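Local coordinates for protein IMPACT family member YigZ (Escherichia coli, PDB 1VI7) that is of unknown biological role but, as a member of the IMPACT family, may bind anions and guanyl ribonucleotides and perhaps hydrolyse ribonucleoside triphosphates, at residues H55-V60 against T99-R104; H31-E36 against V95-A100; K84-Q89 against K118-G123; P10-T15 against Q130-R135; M4-I9 against R135-T140. All coordinates share one frame; numbering follows the deposited sequence.

Contact 1: residues H55-V60 against T99-R104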
# COMPACT_ATOMS: atom_id res chain seq x y z
N HIS A 55 14.03 12.14 11.05
CA HIS A 55 13.50 11.30 10.00
C HIS A 55 11.99 11.07 10.18
O HIS A 55 11.52 9.99 10.52
CB HIS A 55 14.22 9.96 9.90
CG HIS A 55 15.72 10.03 9.78
ND1 HIS A 55 16.52 10.21 10.90
CD2 HIS A 55 16.56 10.05 8.73
CE1 HIS A 55 17.79 10.30 10.54
NE2 HIS A 55 17.84 10.21 9.22
N CYS A 56 11.20 12.09 9.94
CA CYS A 56 9.75 12.11 10.06
C CYS A 56 9.04 11.28 9.01
O CYS A 56 9.48 11.13 7.86
CB CYS A 56 9.28 13.56 10.08
SG CYS A 56 10.48 14.69 10.89
N VAL A 57 7.94 10.62 9.37
CA VAL A 57 7.27 9.64 8.54
C VAL A 57 5.77 9.90 8.41
O VAL A 57 5.18 10.38 9.37
CB VAL A 57 7.37 8.24 9.22
CG1 VAL A 57 6.86 7.12 8.34
CG2 VAL A 57 8.79 7.96 9.71
N ALA A 58 5.10 9.18 7.52
CA ALA A 58 3.65 9.27 7.32
C ALA A 58 3.26 8.28 6.22
O ALA A 58 4.13 8.08 5.34
CB ALA A 58 3.30 10.67 6.83
N TRP A 59 2.07 7.71 6.25
CA TRP A 59 1.69 6.75 5.22
C TRP A 59 0.18 6.54 5.18
O TRP A 59 -0.51 7.04 6.07
CB TRP A 59 2.42 5.44 5.42
CG TRP A 59 2.07 4.63 6.63
CD1 TRP A 59 0.95 3.86 6.79
CD2 TRP A 59 2.83 4.46 7.82
NE1 TRP A 59 0.96 3.26 8.03
CE2 TRP A 59 2.11 3.62 8.68
CE3 TRP A 59 4.07 4.97 8.26
CZ2 TRP A 59 2.56 3.24 9.94
CZ3 TRP A 59 4.51 4.60 9.52
CH2 TRP A 59 3.77 3.73 10.34
N VAL A 60 -0.30 5.88 4.19
CA VAL A 60 -1.72 5.46 3.96
C VAL A 60 -1.54 4.09 3.37
O VAL A 60 -0.59 4.01 2.54
CB VAL A 60 -2.25 6.45 2.89
CG1 VAL A 60 -2.55 5.76 1.57
CG2 VAL A 60 -3.43 7.28 3.29
N THR A 99 3.99 5.76 1.30
CA THR A 99 4.60 6.17 2.55
C THR A 99 5.59 7.28 2.27
O THR A 99 6.12 7.32 1.16
CB THR A 99 5.32 4.93 3.15
OG1 THR A 99 4.32 4.05 3.71
CG2 THR A 99 6.32 5.29 4.21
N ALA A 100 5.84 8.17 3.23
CA ALA A 100 6.78 9.26 2.94
C ALA A 100 7.74 9.48 4.10
O ALA A 100 7.41 9.13 5.23
CB ALA A 100 6.01 10.54 2.63
N VAL A 101 8.97 9.89 3.79
CA VAL A 101 9.94 10.19 4.79
C VAL A 101 10.69 11.50 4.57
O VAL A 101 11.40 11.70 3.59
CB VAL A 101 11.01 9.10 5.00
CG1 VAL A 101 12.10 9.64 5.94
CG2 VAL A 101 10.42 7.84 5.60
N VAL A 102 10.56 12.41 5.55
CA VAL A 102 11.40 13.63 5.39
C VAL A 102 12.64 13.40 6.24
O VAL A 102 12.58 12.49 7.09
CB VAL A 102 10.61 14.88 5.65
CG1 VAL A 102 11.35 16.13 5.18
CG2 VAL A 102 9.26 14.82 4.90
N VAL A 103 13.82 13.79 5.80
CA VAL A 103 15.09 13.53 6.49
C VAL A 103 15.70 14.86 6.88
O VAL A 103 15.96 15.70 6.01
CB VAL A 103 16.01 12.69 5.61
CG1 VAL A 103 17.46 12.66 6.10
CG2 VAL A 103 15.49 11.23 5.56
N ARG A 104 15.89 15.13 8.20
CA ARG A 104 16.39 16.46 8.47
C ARG A 104 17.83 16.55 8.93
O ARG A 104 18.27 15.99 9.92
CB ARG A 104 15.47 17.30 9.36
CG ARG A 104 15.85 18.80 9.26
CD ARG A 104 15.34 19.55 10.45
NE ARG A 104 15.63 20.98 10.46
CZ ARG A 104 15.21 21.74 11.48
NH1 ARG A 104 14.53 21.14 12.47
NH2 ARG A 104 15.45 23.03 11.53
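Ala-58 O is met twice from the neighbouring strand. The N-H of Ala-100 reaches it with N to O 2.7 Å and an N-H...O angle of 160°, nearly along the C=O axis. The CA-H of Thr-99 leans on the same oxygen, CA to O 3.4 Å. This is an antiparallel strand pair inside a five-stranded sheet, consistent with an S5-like fold. Ala-58 N returns a weak bond to Ala-100 O. Two residues earlier in the chain, Cys-56 O accepts from Val-102 N at 2.9 Å and also meets the CA-H of Val-101 at CA to O 3.2 Å. Ala-58 and Ala-100 form the hydrogen-bonded pair. Val-57 with Val-101 and Trp-59 with Thr-99 are non-hydrogen-bonded pairs, and all four send their side chains to the other face.

On that face Trp-59 and Thr-99 lie side by side and point the same way, with CB to CB 3.7 Å. The Trp-59 torsion (chi1 67°) sets the indole CG close to Thr-99 OG1, 3.7 Å away. Val-57 CG1 lies in plane at the edge of the indole ring. Helix 34-48 covers Trp-59 and Thr-99. Thr-99 OG1 is hydrogen-bonded to Thr-32. On the face of Ala-58, Met-86 of helix 84-93 packs against Ala-58 and Val-102.

Beyond the paired strands His-55 crosses Val-103 obliquely. NE2 of its ring is held by His-49 O. On the Val-103 side the ring is touched at CD2, which lies 3.5 Å from Val-103 CG2.

Contact 2: residues H31-E36 against V95-A100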
# COMPACT_ATOMS: atom_id res chain seq x y z
N HIS A 31 6.37 3.12 -3.15
CA HIS A 31 5.20 2.23 -3.01
C HIS A 31 5.34 1.32 -1.81
O HIS A 31 6.36 0.64 -1.64
CB HIS A 31 5.05 1.40 -4.28
CG HIS A 31 4.03 0.30 -4.21
ND1 HIS A 31 4.34 -1.01 -3.93
CD2 HIS A 31 2.69 0.32 -4.40
CE1 HIS A 31 3.25 -1.74 -3.95
NE2 HIS A 31 2.22 -0.96 -4.24
N THR A 32 4.35 1.30 -0.93
CA THR A 32 4.40 0.48 0.28
C THR A 32 3.04 -0.15 0.57
O THR A 32 2.17 0.48 1.17
CB THR A 32 4.77 1.29 1.54
OG1 THR A 32 3.77 2.29 1.79
CG2 THR A 32 6.14 1.93 1.46
N ASP A 33 2.83 -1.40 0.13
CA ASP A 33 1.54 -2.03 0.45
C ASP A 33 1.66 -2.66 1.86
O ASP A 33 2.58 -3.44 2.14
CB ASP A 33 1.05 -3.01 -0.58
CG ASP A 33 -0.30 -3.64 -0.29
OD1 ASP A 33 -0.86 -4.34 -1.16
OD2 ASP A 33 -0.84 -3.44 0.83
N GLY A 34 0.92 -2.04 2.78
CA GLY A 34 0.86 -2.38 4.16
C GLY A 34 1.90 -1.72 5.04
O GLY A 34 2.97 -1.24 4.64
N VAL A 35 1.66 -1.91 6.35
CA VAL A 35 2.50 -1.38 7.40
C VAL A 35 3.89 -1.93 7.45
O VAL A 35 4.84 -1.19 7.79
CB VAL A 35 1.80 -1.55 8.77
CG1 VAL A 35 2.55 -0.81 9.86
CG2 VAL A 35 0.35 -1.10 8.66
N GLU A 36 4.12 -3.22 7.12
CA GLU A 36 5.51 -3.73 7.17
C GLU A 36 6.29 -2.96 6.09
O GLU A 36 7.31 -2.35 6.38
CB GLU A 36 5.64 -5.22 6.96
CG GLU A 36 6.93 -5.90 7.40
CD GLU A 36 7.18 -7.25 6.75
OE1 GLU A 36 6.64 -8.30 7.21
OE2 GLU A 36 7.93 -7.31 5.76
N VAL A 95 -4.04 8.85 -3.42
CA VAL A 95 -3.17 7.78 -3.87
C VAL A 95 -3.02 6.79 -2.71
O VAL A 95 -2.55 7.16 -1.63
CB VAL A 95 -1.79 8.31 -4.29
CG1 VAL A 95 -0.78 7.21 -4.51
CG2 VAL A 95 -1.93 9.21 -5.52
N GLY A 96 -3.44 5.56 -2.97
CA GLY A 96 -3.36 4.53 -1.95
C GLY A 96 -1.99 3.91 -1.84
O GLY A 96 -1.11 4.11 -2.68
N GLU A 97 -1.70 3.25 -0.70
CA GLU A 97 -0.49 2.46 -0.62
C GLU A 97 0.79 3.23 -0.82
O GLU A 97 1.71 2.77 -1.53
CB GLU A 97 -0.54 1.36 -1.70
CG GLU A 97 -1.75 0.45 -1.68
CD GLU A 97 -1.70 -0.68 -2.69
OE1 GLU A 97 -2.76 -1.30 -2.89
OE2 GLU A 97 -0.62 -0.92 -3.28
N ILE A 98 0.99 4.30 -0.07
CA ILE A 98 2.23 5.08 -0.20
C ILE A 98 2.71 5.54 1.17
O ILE A 98 1.88 5.87 2.01
CB ILE A 98 1.99 6.28 -1.13
CG1 ILE A 98 3.17 7.23 -1.18
CG2 ILE A 98 0.73 6.99 -0.71
CD1 ILE A 98 3.09 8.29 -2.26
N THR A 99 3.99 5.76 1.30
CA THR A 99 4.60 6.17 2.55
C THR A 99 5.59 7.28 2.27
O THR A 99 6.12 7.32 1.16
CB THR A 99 5.32 4.93 3.15
OG1 THR A 99 4.32 4.05 3.71
CG2 THR A 99 6.32 5.29 4.21
N ALA A 100 5.84 8.17 3.23
CA ALA A 100 6.78 9.26 2.94
C ALA A 100 7.74 9.48 4.10
O ALA A 100 7.41 9.13 5.23
CB ALA A 100 6.01 10.54 2.63
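His-31 turns its CG anti to the backbone N (chi1 171°), while Glu-97 puts CG beside its own backbone N (chi1 -55°) and runs extended beyond it. The two side chains then lie side by side. His-31 NE2 donates to Glu-97 OE2 at 3.0 Å, a His-carboxylate hydrogen bond. The bond is bent, 137° at the hydrogen. NE2 meets OE2 nearly along the C-O axis, while OE2 lies tilted out of the imidazole plane. The Asp-33 carboxylate stacks on that of Glu-97, with Asp-33 OD1 4.0 Å from Glu-97 OE1; the like charges probably repel. An alanine at Glu-97 would probably leave His-31 NE2 without its acceptor and the imidazole freer to turn.

Backbone and hydroxyl bonds complete the join. Thr-32 N binds Glu-97 O at 3.1 Å, the donor standing above the carbonyl plane. The Thr-32 and Thr-99 hydroxyls share a bond, OG1 to OG1 2.7 Å, where their side chains cross at about a right angle.

Glu-97 OE1 has two further weak partners, Lys-136 NZ and Trp-7 NE1. The contact thus ties the turn leading into helix 34-48 to the start of strand 98-105, with Phe-41 of that helix touching both threonines and Ile-9 of strand 7-10 against His-31 and Glu-97.

Contact 3: residues K84-Q89 against K118-G123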
# COMPACT_ATOMS: atom_id res chain seq x y z
N LYS A 84 1.56 15.08 11.05
CA LYS A 84 0.24 15.23 10.44
C LYS A 84 0.30 15.99 9.14
O LYS A 84 -0.22 15.50 8.14
CB LYS A 84 -0.75 15.78 11.44
CG LYS A 84 -1.58 14.78 12.21
N PRO A 85 0.96 17.14 9.08
CA PRO A 85 1.09 17.90 7.85
C PRO A 85 1.40 17.01 6.66
O PRO A 85 0.62 17.04 5.70
CB PRO A 85 2.22 18.86 8.13
CG PRO A 85 2.19 19.07 9.58
CD PRO A 85 1.64 17.81 10.20
N MET A 86 2.42 16.14 6.76
CA MET A 86 2.75 15.26 5.63
C MET A 86 1.68 14.22 5.40
O MET A 86 1.39 13.86 4.25
CB MET A 86 4.11 14.73 5.68
CG MET A 86 4.63 13.83 6.74
SD MET A 86 6.38 13.44 6.60
CE MET A 86 7.17 14.72 7.49
N LEU A 87 0.97 13.79 6.43
CA LEU A 87 -0.12 12.82 6.18
C LEU A 87 -1.23 13.45 5.37
O LEU A 87 -1.75 12.87 4.38
CB LEU A 87 -0.58 12.29 7.51
CG LEU A 87 -1.68 11.29 7.73
CD1 LEU A 87 -3.05 11.96 7.68
CD2 LEU A 87 -1.58 10.13 6.73
N ALA A 88 -1.61 14.70 5.65
CA ALA A 88 -2.72 15.35 4.96
C ALA A 88 -2.50 15.53 3.47
O ALA A 88 -3.47 15.61 2.72
CB ALA A 88 -3.10 16.61 5.67
N GLN A 89 -1.25 15.70 3.06
CA GLN A 89 -0.87 15.69 1.66
C GLN A 89 -1.19 14.31 1.07
O GLN A 89 -2.01 14.14 0.16
CB GLN A 89 0.60 16.04 1.51
CG GLN A 89 1.04 17.41 1.98
CD GLN A 89 0.36 18.56 1.28
OE1 GLN A 89 0.35 18.68 0.06
NE2 GLN A 89 -0.33 19.41 2.02
N LYS A 118 5.92 23.99 6.90
CA LYS A 118 6.11 24.16 5.45
C LYS A 118 7.27 23.32 4.94
O LYS A 118 7.39 23.03 3.74
CB LYS A 118 6.21 25.61 5.05
CG LYS A 118 5.40 26.61 5.83
CD LYS A 118 4.07 27.00 5.20
CE LYS A 118 3.19 27.72 6.22
NZ LYS A 118 3.82 28.99 6.72
N ALA A 119 8.13 22.83 5.84
CA ALA A 119 9.27 22.04 5.43
C ALA A 119 8.88 20.57 5.32
O ALA A 119 9.43 19.82 4.51
CB ALA A 119 10.44 22.22 6.36
N TYR A 120 7.92 20.16 6.12
CA TYR A 120 7.47 18.78 6.13
C TYR A 120 6.27 18.58 5.24
O TYR A 120 6.33 17.74 4.35
CB TYR A 120 7.20 18.36 7.58
CG TYR A 120 8.51 18.18 8.33
CD1 TYR A 120 9.32 17.10 8.00
CD2 TYR A 120 8.95 19.08 9.30
CE1 TYR A 120 10.52 16.92 8.65
CE2 TYR A 120 10.17 18.90 9.92
CZ TYR A 120 10.94 17.81 9.61
OH TYR A 120 12.15 17.59 10.23
N GLY A 121 5.18 19.29 5.53
CA GLY A 121 3.98 19.20 4.71
C GLY A 121 4.37 19.52 3.27
O GLY A 121 4.29 18.69 2.35
N GLY A 122 4.96 20.69 3.08
CA GLY A 122 5.45 21.16 1.81
C GLY A 122 6.40 20.21 1.10
O GLY A 122 6.49 20.20 -0.12
N GLY A 123 7.27 19.54 1.85
CA GLY A 123 8.21 18.57 1.32
C GLY A 123 7.43 17.44 0.66
O GLY A 123 7.66 17.17 -0.53
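Pro-85 meets Gly-121 first: its CB lies 3.9 Å from Gly-121 CA. The segments 84-89 and 118-123 run nearly parallel (crossing angle -18°), their axes 7.5 Å apart at closest. Gly-121 has no side chain to hold them apart, and a beta carbon on it would press against Pro-85 CB.

Met-86 comes next, and the end of its side chain reaches Tyr-120. Its CG sits between the backbone N and the carbonyl carbon, and the chain bends at the thioether (chi3 88°). That bend brings CE to Tyr-120, 3.6 Å from its CB and close to CD1. The methyl approaches the ring obliquely, and the two side chains point the same way. Cys-56, just before strand 57-60, and Val-102 of strand 98-105 each touch both side chains. The Tyr-120 hydroxyl is hydrogen-bonded to Glu-77.

One turn later Gln-89 reaches the same glycine. Its CG stands beside the backbone N and rests 3.5 Å from Gly-121 O. The chain then bends at chi2 (-60°), and OE1 is bonded to Asn-125 ND2 further along the partner helix.

The two segments share neither a hydrogen bond nor a salt bridge. Gln-89 OE1 and the Tyr-120 hydroxyl find their partners outside them. Helix 84-93 and helix 113-128 meet here by van der Waals contact, at a glycine whose lack of a side chain lets the axes approach closely.

Contact 4: residues P10-T15 against Q130-R135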
# COMPACT_ATOMS: atom_id res chain seq x y z
N PRO A 10 1.67 4.33 -6.29
CA PRO A 10 2.92 4.74 -6.87
C PRO A 10 3.53 3.69 -7.78
O PRO A 10 3.86 2.58 -7.34
CB PRO A 10 3.82 5.01 -5.67
CG PRO A 10 2.99 4.98 -4.48
CD PRO A 10 1.73 4.24 -4.83
N ALA A 11 3.95 4.09 -8.98
CA ALA A 11 4.61 3.24 -9.96
C ALA A 11 6.12 3.36 -9.90
O ALA A 11 6.91 2.68 -10.58
CB ALA A 11 4.11 3.60 -11.36
N ALA A 12 6.62 4.27 -9.10
CA ALA A 12 8.05 4.46 -8.95
C ALA A 12 8.27 5.39 -7.75
O ALA A 12 7.39 6.17 -7.41
CB ALA A 12 8.72 5.05 -10.17
N PRO A 13 9.40 5.18 -7.10
CA PRO A 13 9.76 5.96 -5.92
C PRO A 13 10.13 7.37 -6.36
O PRO A 13 10.32 7.59 -7.55
CB PRO A 13 10.99 5.22 -5.40
CG PRO A 13 11.63 4.65 -6.61
CD PRO A 13 10.50 4.29 -7.53
N VAL A 14 10.11 8.30 -5.42
CA VAL A 14 10.43 9.69 -5.68
C VAL A 14 11.34 10.18 -4.53
O VAL A 14 11.09 9.85 -3.37
CB VAL A 14 9.21 10.62 -5.69
CG1 VAL A 14 9.60 12.07 -5.87
CG2 VAL A 14 8.16 10.20 -6.68
N THR A 15 12.25 11.06 -4.90
CA THR A 15 13.17 11.60 -3.91
C THR A 15 13.40 13.05 -4.23
O THR A 15 13.75 13.34 -5.38
CB THR A 15 14.48 10.80 -3.95
OG1 THR A 15 15.48 11.40 -3.13
CG2 THR A 15 15.01 10.72 -5.38
N GLN A 130 5.93 15.11 -8.46
CA GLN A 130 6.69 14.29 -9.41
C GLN A 130 6.34 12.81 -9.34
O GLN A 130 7.01 12.00 -10.00
CB GLN A 130 8.19 14.52 -9.20
CG GLN A 130 8.55 15.98 -9.09
CD GLN A 130 9.99 16.34 -8.88
OE1 GLN A 130 10.25 17.44 -8.34
NE2 GLN A 130 10.94 15.49 -9.29
N LEU A 131 5.35 12.40 -8.58
CA LEU A 131 4.97 11.02 -8.43
C LEU A 131 4.20 10.51 -9.64
O LEU A 131 3.24 11.13 -10.13
CB LEU A 131 4.13 10.81 -7.14
CG LEU A 131 3.63 9.39 -6.88
CD1 LEU A 131 4.82 8.46 -6.65
CD2 LEU A 131 2.67 9.27 -5.73
N THR A 132 4.66 9.39 -10.18
CA THR A 132 4.00 8.73 -11.31
C THR A 132 3.13 7.62 -10.76
O THR A 132 3.56 6.97 -9.78
CB THR A 132 5.02 8.19 -12.32
OG1 THR A 132 5.71 7.02 -11.83
CG2 THR A 132 6.05 9.29 -12.61
N THR A 133 1.95 7.39 -11.29
CA THR A 133 1.05 6.40 -10.72
C THR A 133 0.58 5.32 -11.64
O THR A 133 0.97 5.22 -12.80
CB THR A 133 -0.18 7.14 -10.11
OG1 THR A 133 -0.63 8.14 -11.04
CG2 THR A 133 0.13 7.80 -8.78
N GLN A 134 -0.26 4.42 -11.12
CA GLN A 134 -0.88 3.34 -11.88
C GLN A 134 -2.14 2.81 -11.20
O GLN A 134 -2.12 2.58 -9.99
CB GLN A 134 0.07 2.18 -12.14
CG GLN A 134 0.95 1.81 -10.97
CD GLN A 134 1.68 0.50 -11.19
OE1 GLN A 134 2.89 0.45 -11.40
NE2 GLN A 134 0.90 -0.58 -11.12
N ARG A 135 -3.18 2.51 -11.97
CA ARG A 135 -4.41 2.01 -11.36
C ARG A 135 -4.18 0.64 -10.76
O ARG A 135 -3.20 -0.04 -11.05
CB ARG A 135 -5.60 2.02 -12.29
CG ARG A 135 -6.93 1.65 -11.67
CD ARG A 135 -8.06 2.19 -12.55
NE ARG A 135 -8.00 3.65 -12.57
CZ ARG A 135 -8.35 4.44 -11.57
NH1 ARG A 135 -8.80 3.91 -10.43
NH2 ARG A 135 -8.23 5.76 -11.65
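Leu-131 CD1 nests among three groups of the other segment. It is 3.7 Å from Pro-10 CB, 3.8 Å from Val-14 CG2 and 3.5 Å from Ala-12 O. The Leu-131 side chain crosses that of Val-14 at about a right angle. Val-14 CG2 also touches the Leu-131 backbone at CA.

Beside this packing runs one backbone bond. Ala-11 N donates to Thr-132 O at 3.0 Å, almost straight at 177°, from a position tilted out of the carbonyl plane. Ala-11 CB is flanked by two polar side chains, with Gln-134 OE1 at 3.4 Å and Thr-132 OG1 at 3.8 Å. Gln-134 CG also touches this methyl, so both the stem and the tip of the Gln-134 chain meet Ala-11.

Second-shell bonds fix the frame. Val-14 pairs by backbone with Leu-29, and Gln-134 with Ile-9. Ile-98 packs against both Pro-10 and Leu-131. The contact therefore lies where strand 7-10, paired with strand 133-136, passes into strand 14-20 at the edge of the five-stranded sheet, with strand 133-136 arriving from helix 113-128.

Contact 5: residues M4-I9 against R135-T140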
# COMPACT_ATOMS: atom_id res chain seq x y z
N MET A 4 -13.39 0.72 -2.13
CA MET A 4 -13.89 1.20 -3.42
C MET A 4 -13.33 0.34 -4.55
O MET A 4 -12.36 -0.39 -4.34
CB MET A 4 -13.59 2.67 -3.64
CG MET A 4 -12.15 3.04 -3.92
SD MET A 4 -11.75 4.77 -3.62
CE MET A 4 -10.36 5.00 -4.74
N GLU A 5 -13.91 0.47 -5.73
CA GLU A 5 -13.56 -0.30 -6.91
C GLU A 5 -12.06 -0.37 -7.12
O GLU A 5 -11.41 -1.40 -6.86
CB GLU A 5 -14.30 0.23 -8.13
CG GLU A 5 -14.45 1.72 -8.22
CD GLU A 5 -15.67 2.33 -7.57
OE1 GLU A 5 -16.02 1.96 -6.43
OE2 GLU A 5 -16.30 3.25 -8.16
N SER A 6 -11.44 0.72 -7.59
CA SER A 6 -9.99 0.72 -7.75
C SER A 6 -9.45 2.08 -7.31
O SER A 6 -10.18 3.02 -7.05
CB SER A 6 -9.53 0.40 -9.15
OG SER A 6 -9.77 1.50 -10.01
N TRP A 7 -8.13 2.13 -7.28
CA TRP A 7 -7.43 3.33 -6.88
C TRP A 7 -6.06 3.42 -7.56
O TRP A 7 -5.68 2.48 -8.24
CB TRP A 7 -7.31 3.39 -5.37
CG TRP A 7 -6.58 2.28 -4.69
CD1 TRP A 7 -5.24 2.19 -4.48
CD2 TRP A 7 -7.15 1.12 -4.08
NE1 TRP A 7 -4.93 1.05 -3.79
CE2 TRP A 7 -6.09 0.37 -3.53
CE3 TRP A 7 -8.46 0.63 -3.96
CZ2 TRP A 7 -6.28 -0.84 -2.86
CZ3 TRP A 7 -8.64 -0.57 -3.29
CH2 TRP A 7 -7.58 -1.30 -2.75
N LEU A 8 -5.36 4.54 -7.37
CA LEU A 8 -4.06 4.71 -7.97
C LEU A 8 -2.99 4.49 -6.90
O LEU A 8 -3.34 4.59 -5.72
CB LEU A 8 -3.87 6.10 -8.58
CG LEU A 8 -4.87 6.58 -9.63
CD1 LEU A 8 -4.59 8.01 -10.04
CD2 LEU A 8 -4.88 5.68 -10.85
N ILE A 9 -1.83 3.99 -7.29
CA ILE A 9 -0.73 3.80 -6.34
C ILE A 9 0.56 4.24 -7.02
O ILE A 9 0.55 4.48 -8.24
CB ILE A 9 -0.63 2.35 -5.86
CG1 ILE A 9 -0.43 1.36 -7.01
CG2 ILE A 9 -1.86 1.90 -5.06
CD1 ILE A 9 1.00 0.98 -7.26
N ARG A 135 -3.18 2.51 -11.97
CA ARG A 135 -4.41 2.01 -11.36
C ARG A 135 -4.18 0.64 -10.76
O ARG A 135 -3.20 -0.04 -11.05
CB ARG A 135 -5.60 2.02 -12.29
CG ARG A 135 -6.93 1.65 -11.67
CD ARG A 135 -8.06 2.19 -12.55
NE ARG A 135 -8.00 3.65 -12.57
CZ ARG A 135 -8.35 4.44 -11.57
NH1 ARG A 135 -8.80 3.91 -10.43
NH2 ARG A 135 -8.23 5.76 -11.65
N LYS A 136 -5.09 0.25 -9.86
CA LYS A 136 -4.92 -1.04 -9.20
C LYS A 136 -6.22 -1.64 -8.76
O LYS A 136 -6.72 -1.30 -7.69
CB LYS A 136 -3.95 -0.84 -8.01
CG LYS A 136 -3.71 -2.13 -7.28
CD LYS A 136 -2.83 -2.00 -6.06
CE LYS A 136 -3.11 -3.16 -5.08
NZ LYS A 136 -4.58 -3.26 -4.82
N THR A 137 -6.83 -2.49 -9.59
CA THR A 137 -8.09 -3.13 -9.18
C THR A 137 -7.81 -4.39 -8.39
O THR A 137 -7.18 -5.33 -8.87
CB THR A 137 -9.03 -3.41 -10.34
OG1 THR A 137 -9.00 -2.34 -11.31
CG2 THR A 137 -10.48 -3.49 -9.82
N PRO A 138 -8.11 -4.35 -7.10
CA PRO A 138 -7.88 -5.46 -6.20
C PRO A 138 -8.71 -6.69 -6.53
O PRO A 138 -9.87 -6.62 -6.93
CB PRO A 138 -8.33 -4.90 -4.83
CG PRO A 138 -9.47 -4.00 -5.23
CD PRO A 138 -8.92 -3.27 -6.45
N LEU A 139 -8.09 -7.85 -6.33
CA LEU A 139 -8.70 -9.14 -6.54
C LEU A 139 -9.97 -9.28 -5.67
O LEU A 139 -9.92 -8.93 -4.49
CB LEU A 139 -7.74 -10.20 -5.98
CG LEU A 139 -6.78 -10.93 -6.89
CD1 LEU A 139 -6.69 -10.33 -8.28
CD2 LEU A 139 -5.40 -11.02 -6.25
N THR A 140 -10.95 -10.01 -6.17
CA THR A 140 -12.12 -10.34 -5.33
C THR A 140 -11.90 -11.71 -4.69
O THR A 140 -11.13 -12.52 -5.23
CB THR A 140 -13.41 -10.31 -6.14
OG1 THR A 140 -13.66 -8.95 -6.54
CG2 THR A 140 -14.59 -10.81 -5.30
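The Trp-7 indole has Lys-136 O over one face, while Met-4 O lies in plane at its edge. Pro-138 comes to the ring obliquely, CG to CZ3 4.0 Å. The Lys-136 chain runs beside the indole and bends at its end (chi4 -51°), which sets NZ 3.5 Å from Trp-7 CZ2.

The Arg-135 guanidinium is the second flat group. Leu-8 CD2 stands over one face near its rim, 3.4 Å from NH2. At the edge, close to the plane, NH1 donates to Ser-6 OG at 2.6 Å with an angle of 153° at the hydrogen. Leu-8 and Ser-6 thus hold the group by a face and an edge.

Lys-136 N makes a weak bond to Trp-7 O, and the CA-H of Arg-135 touches the same oxygen. Further along Lys-136, CD meets Ile-9 CG2 at 4.1 Å. An alanine at Trp-7 would probably leave Pro-138 without its apolar partner and Glu-97 OE1 without the weak indole N-H bond. Lys-136 NZ also forms a long, weak ion pair with Glu-97.

Leu-8 is bonded by backbone to Gly-96, just ahead of strand 98-105. The two-stranded sheet of 7-10 and 133-136 thus sits beside the start of strand 98-105 of the five-stranded sheet, and the chain beyond Pro-138 enters strand 140-146 of the separate four-stranded sheet.

In the fold
From the N terminus, contact 5 closes the widest loop, bringing 4-9 to 135-140. Contact 4 is nested just inside it, and together they form and extend the pairing of strands 7-10 and 133-136. Contacts 1, 2 and 3 all lie within the loop closed by contact 4. Contact 2 joins 31-36 to the start of strand 98-105, and contact 1 places strand 57-60 on the same strand, so the two share Thr-99 and Ala-100. Contact 3 crosses both, because their first segments precede helix 84-93 while their second segments lie between its two helices. Contact 5 also touches contact 2, linking the two-stranded sheet of 7-10 and 133-136 to the five-stranded sheet.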